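Local coordinates for major capsid protein (Faustovirus, PDB 5J7O), which probably builds the capsid shell of this large double-stranded DNA virus as its major coat protein, a trimer of double jelly-roll subunits, at residues A114-P120 and V167-N173; Q329-T335 and S381-Q387. All blocks are in the same frame, centred on the assembly; numbering follows the deposited sequence.

Interaction 1 (A114-P120 and V167-N173); sequences ASAGTVP and VAAAATN
Val119 lays its CG2 on the CB of Ala171 at 3.7 Å, with chi1 in the t well and its CA-CB bond pointing toward the other segment; the same side chain also touches Tyr157 of strand 149-158. Strands 116-118 and 170-172 run antiparallel but splayed, their axes 123° apart and 4.2 Å at closest approach. Gly117 and Ala171 make the hydrogen-bonded pair, with Gly117 N to Ala171 O at 2.9 Å and Ala171 N to Gly117 O at 3.3 Å. Within the double jelly-roll chain this is an edge ladder: 116-118 is an outermost strand of a small three-stranded antiparallel sheet. A CB on Gly117 would lie tight against Ala171 O, so glycine suits the position. Thr118 pairs with Ala170 (CA-CA 4.6 Å) and sends its CA toward Ala169 O at 3.1 Å, a CA-H...O contact. Beyond the strands, Val119 N donates to Ala169 O at 2.8 Å, and Ala168 N, in a residue with positive phi (68°), donates to Val119 O at 2.9 Å.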
# COMPACT_ATOMS: atom_id res chain seq x y z
N ALA B 114 -10.38 -30.33 -10.22
CA ALA B 114 -9.69 -31.58 -9.92
C ALA B 114 -10.62 -32.77 -10.14
O ALA B 114 -11.85 -32.64 -10.19
CB ALA B 114 -9.17 -31.58 -8.49
N SER B 115 -10.01 -33.95 -10.27
CA SER B 115 -10.78 -35.17 -10.46
C SER B 115 -11.29 -35.69 -9.11
O SER B 115 -10.81 -35.30 -8.04
CB SER B 115 -9.95 -36.24 -11.15
OG SER B 115 -8.89 -36.69 -10.32
N ALA B 116 -12.28 -36.57 -9.18
CA ALA B 116 -12.89 -37.11 -7.97
C ALA B 116 -11.94 -38.07 -7.27
O ALA B 116 -11.28 -38.90 -7.91
CB ALA B 116 -14.20 -37.80 -8.29
N GLY B 117 -11.88 -37.97 -5.94
CA GLY B 117 -11.03 -38.81 -5.12
C GLY B 117 -11.80 -39.36 -3.94
O GLY B 117 -13.02 -39.52 -3.97
N THR B 118 -11.06 -39.66 -2.87
CA THR B 118 -11.64 -40.24 -1.67
C THR B 118 -11.07 -39.56 -0.44
O THR B 118 -10.03 -38.89 -0.49
CB THR B 118 -11.39 -41.75 -1.58
OG1 THR B 118 -10.02 -42.03 -1.88
CG2 THR B 118 -12.28 -42.50 -2.55
N VAL B 119 -11.76 -39.74 0.68
CA VAL B 119 -11.24 -39.29 1.97
C VAL B 119 -10.15 -40.25 2.42
O VAL B 119 -10.39 -41.47 2.48
CB VAL B 119 -12.37 -39.21 3.01
CG1 VAL B 119 -11.83 -38.77 4.36
CG2 VAL B 119 -13.47 -38.27 2.53
N PRO B 120 -8.94 -39.77 2.73
CA PRO B 120 -7.85 -40.69 3.08
C PRO B 120 -8.06 -41.41 4.40
O PRO B 120 -9.03 -41.15 5.12
CB PRO B 120 -6.62 -39.77 3.13
CG PRO B 120 -7.19 -38.43 3.48
CD PRO B 120 -8.52 -38.36 2.79
N VAL B 167 -14.22 -42.19 6.01
CA VAL B 167 -13.03 -42.62 5.30
C VAL B 167 -13.43 -43.36 4.03
O VAL B 167 -14.40 -44.13 4.02
CB VAL B 167 -12.16 -43.50 6.21
CG1 VAL B 167 -11.14 -44.30 5.40
CG2 VAL B 167 -11.45 -42.65 7.24
N ALA B 168 -12.70 -43.09 2.94
CA ALA B 168 -12.90 -43.66 1.61
C ALA B 168 -14.19 -43.20 0.95
O ALA B 168 -14.51 -43.68 -0.14
CB ALA B 168 -12.86 -45.20 1.61
N ALA B 169 -14.95 -42.30 1.57
CA ALA B 169 -16.06 -41.67 0.89
C ALA B 169 -15.54 -40.63 -0.10
O ALA B 169 -14.35 -40.33 -0.15
CB ALA B 169 -17.02 -41.03 1.89
N ALA B 170 -16.45 -40.08 -0.90
CA ALA B 170 -16.06 -39.14 -1.94
C ALA B 170 -15.45 -37.88 -1.35
O ALA B 170 -15.83 -37.42 -0.27
CB ALA B 170 -17.26 -38.78 -2.82
N ALA B 171 -14.49 -37.31 -2.09
CA ALA B 171 -13.82 -36.08 -1.71
C ALA B 171 -13.05 -35.57 -2.92
O ALA B 171 -12.43 -36.35 -3.64
CB ALA B 171 -12.87 -36.28 -0.52
N THR B 172 -13.09 -34.25 -3.13
CA THR B 172 -12.43 -33.63 -4.27
C THR B 172 -11.53 -32.50 -3.79
O THR B 172 -11.92 -31.71 -2.94
CB THR B 172 -13.45 -33.09 -5.29
OG1 THR B 172 -14.33 -34.15 -5.70
CG2 THR B 172 -12.75 -32.52 -6.51
N ASN B 173 -10.33 -32.45 -4.35
CA ASN B 173 -9.41 -31.36 -4.05
C ASN B 173 -9.80 -30.10 -4.81
O ASN B 173 -10.52 -30.14 -5.81
CB ASN B 173 -7.98 -31.76 -4.41
CG ASN B 173 -7.40 -32.81 -3.48
OD1 ASN B 173 -7.69 -32.82 -2.28
ND2 ASN B 173 -6.57 -33.69 -4.02

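Interaction 2 (Q329-T335 and S381-Q387); sequences QSNILFT and SSIDGTQ
In this double jelly-roll capsid protein, the loop joining strands 364-375 and 389-401 lies against the start of strand 333-336, an outermost strand of a small antiparallel sheet. Residues 329-331 form a 3-10 turn, with Ile332 N donating to Gln329 O at 2.9 Å, and the chain then extends from Leu333 to Thr335. Segment 381-387 has no regular strand; it ends in a type I turn from Asp384 to Gln387. Ile383 (chi1 p, chi2 t) points toward the strand and packs against it: its CD1 lies 3.7 Å from Leu333 O and 3.6 Å from Gln329 OE1, its CB 4.2 Å from Leu333 CD2, and its CG2 3.7 Å from Thr335 OG1. The extended Gln329 side chain (chi1 and chi2 both t) has the length to span the gap, and NE2 donates to Asp384 O at 2.7 Å and to Gln387 OE1 at 3.2 Å. Gln387 is held further by Ala110 and by the hydroxyls of Tyr85 and Tyr177. A water lies 3.2 Å from Thr335 OG1 and accepts a weak bond, 3.3 Å long, from Ile383 N. Asp384 suits the turn because its OD1 accepts from Thr386 N at 3.1 Å and from Thr386 OG1 at 2.6 Å, the first of these bonds defining an Asx turn.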
# COMPACT_ATOMS: atom_id res chain seq x y z
N GLN B 329 2.07 -27.96 -17.66
CA GLN B 329 0.89 -27.63 -16.86
C GLN B 329 1.15 -27.84 -15.38
O GLN B 329 0.66 -27.09 -14.53
CB GLN B 329 -0.31 -28.46 -17.31
CG GLN B 329 -1.61 -28.07 -16.62
CD GLN B 329 -2.64 -29.19 -16.62
OE1 GLN B 329 -2.29 -30.37 -16.61
NE2 GLN B 329 -3.91 -28.82 -16.63
N SER B 330 1.94 -28.87 -15.04
CA SER B 330 2.18 -29.22 -13.64
C SER B 330 2.98 -28.17 -12.89
O SER B 330 3.07 -28.26 -11.66
CB SER B 330 2.90 -30.57 -13.57
OG SER B 330 3.93 -30.66 -14.54
N ASN B 331 3.55 -27.18 -13.57
CA ASN B 331 4.24 -26.07 -12.92
C ASN B 331 3.39 -24.81 -12.85
O ASN B 331 3.84 -23.81 -12.29
CB ASN B 331 5.56 -25.77 -13.63
CG ASN B 331 6.60 -26.84 -13.40
OD1 ASN B 331 6.62 -27.49 -12.36
ND2 ASN B 331 7.48 -27.03 -14.38
N ILE B 332 2.18 -24.83 -13.41
CA ILE B 332 1.31 -23.67 -13.45
C ILE B 332 0.07 -23.86 -12.60
O ILE B 332 -0.35 -22.95 -11.88
CB ILE B 332 0.93 -23.33 -14.91
CG1 ILE B 332 2.19 -23.04 -15.74
CG2 ILE B 332 -0.03 -22.16 -14.96
CD1 ILE B 332 3.02 -21.90 -15.20
N LEU B 333 -0.54 -25.05 -12.65
CA LEU B 333 -1.78 -25.35 -11.97
C LEU B 333 -1.52 -26.42 -10.92
O LEU B 333 -0.84 -27.41 -11.20
CB LEU B 333 -2.84 -25.82 -12.97
CG LEU B 333 -4.27 -26.03 -12.48
CD1 LEU B 333 -4.93 -24.70 -12.16
CD2 LEU B 333 -5.06 -26.79 -13.53
N PHE B 334 -2.06 -26.23 -9.72
CA PHE B 334 -1.73 -27.08 -8.59
C PHE B 334 -2.97 -27.51 -7.83
O PHE B 334 -3.97 -26.78 -7.76
CB PHE B 334 -0.76 -26.39 -7.62
CG PHE B 334 0.59 -26.14 -8.21
CD1 PHE B 334 0.83 -25.01 -8.98
CD2 PHE B 334 1.63 -27.03 -7.99
CE1 PHE B 334 2.08 -24.78 -9.52
CE2 PHE B 334 2.88 -26.80 -8.53
CZ PHE B 334 3.10 -25.67 -9.30
N THR B 335 -2.89 -28.70 -7.26
CA THR B 335 -3.89 -29.20 -6.32
C THR B 335 -3.69 -28.54 -4.97
O THR B 335 -2.57 -28.27 -4.54
CB THR B 335 -3.77 -30.72 -6.20
OG1 THR B 335 -4.22 -31.34 -7.42
CG2 THR B 335 -4.59 -31.26 -5.04
N SER B 381 -7.10 -37.30 -6.20
CA SER B 381 -7.73 -36.13 -6.81
C SER B 381 -6.63 -35.22 -7.32
O SER B 381 -5.88 -34.63 -6.53
CB SER B 381 -8.63 -35.41 -5.80
OG SER B 381 -9.33 -34.34 -6.41
N SER B 382 -6.52 -35.11 -8.65
CA SER B 382 -5.40 -34.43 -9.29
C SER B 382 -5.93 -33.45 -10.33
O SER B 382 -7.13 -33.38 -10.60
CB SER B 382 -4.44 -35.43 -9.93
OG SER B 382 -5.12 -36.27 -10.85
N ILE B 383 -5.01 -32.69 -10.92
CA ILE B 383 -5.39 -31.67 -11.90
C ILE B 383 -5.81 -32.34 -13.21
O ILE B 383 -5.43 -33.47 -13.52
CB ILE B 383 -4.25 -30.67 -12.13
CG1 ILE B 383 -3.03 -31.37 -12.73
CG2 ILE B 383 -3.88 -29.98 -10.83
CD1 ILE B 383 -1.86 -30.44 -12.99
N ASP B 384 -6.60 -31.61 -13.99
CA ASP B 384 -7.09 -32.10 -15.28
C ASP B 384 -6.00 -31.87 -16.33
O ASP B 384 -5.77 -30.74 -16.75
CB ASP B 384 -8.39 -31.39 -15.66
CG ASP B 384 -9.09 -32.06 -16.83
OD1 ASP B 384 -8.48 -32.92 -17.50
OD2 ASP B 384 -10.26 -31.71 -17.10
N GLY B 385 -5.35 -32.95 -16.75
CA GLY B 385 -4.30 -32.86 -17.75
C GLY B 385 -4.77 -32.53 -19.15
O GLY B 385 -3.93 -32.29 -20.02
N THR B 386 -6.08 -32.53 -19.38
CA THR B 386 -6.64 -32.16 -20.68
C THR B 386 -7.09 -30.71 -20.73
O THR B 386 -7.78 -30.32 -21.67
CB THR B 386 -7.81 -33.08 -21.04
OG1 THR B 386 -8.82 -32.99 -20.03
CG2 THR B 386 -7.34 -34.52 -21.17
N GLN B 387 -6.72 -29.90 -19.73
CA GLN B 387 -7.08 -28.49 -19.73
C GLN B 387 -6.48 -27.80 -20.95
O GLN B 387 -5.26 -27.82 -21.14
CB GLN B 387 -6.61 -27.81 -18.45
CG GLN B 387 -7.07 -26.37 -18.32
CD GLN B 387 -6.16 -25.54 -17.45
OE1 GLN B 387 -5.02 -25.92 -17.17
NE2 GLN B 387 -6.66 -24.39 -17.01
O HOH W 1 -2.25 -33.18 -9.16

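How the interactions relate
Both contacts reach the same three-stranded sheet: strand 170-177 is its middle, 116-118 in interaction 1 and 333-336 in interaction 2 its two edges. Interaction 1 is a surface contact, built mostly of backbone bonds between small residues; interaction 2 is partly buried and relies on longer side chains, chiefly Ile383 packed on Leu333 and Gln329, which bonds to the 381-387 loop. Their centres lie about 16 Å apart, yet they touch through Ser381, whose OG lies 2.4 Å from Ser115 O and whose O lies 2.8 Å from Asn173 ND2, both probable hydrogen bonds. The loop of interaction 2 therefore also borders the ladder of interaction 1, and neither contact involves another subunit.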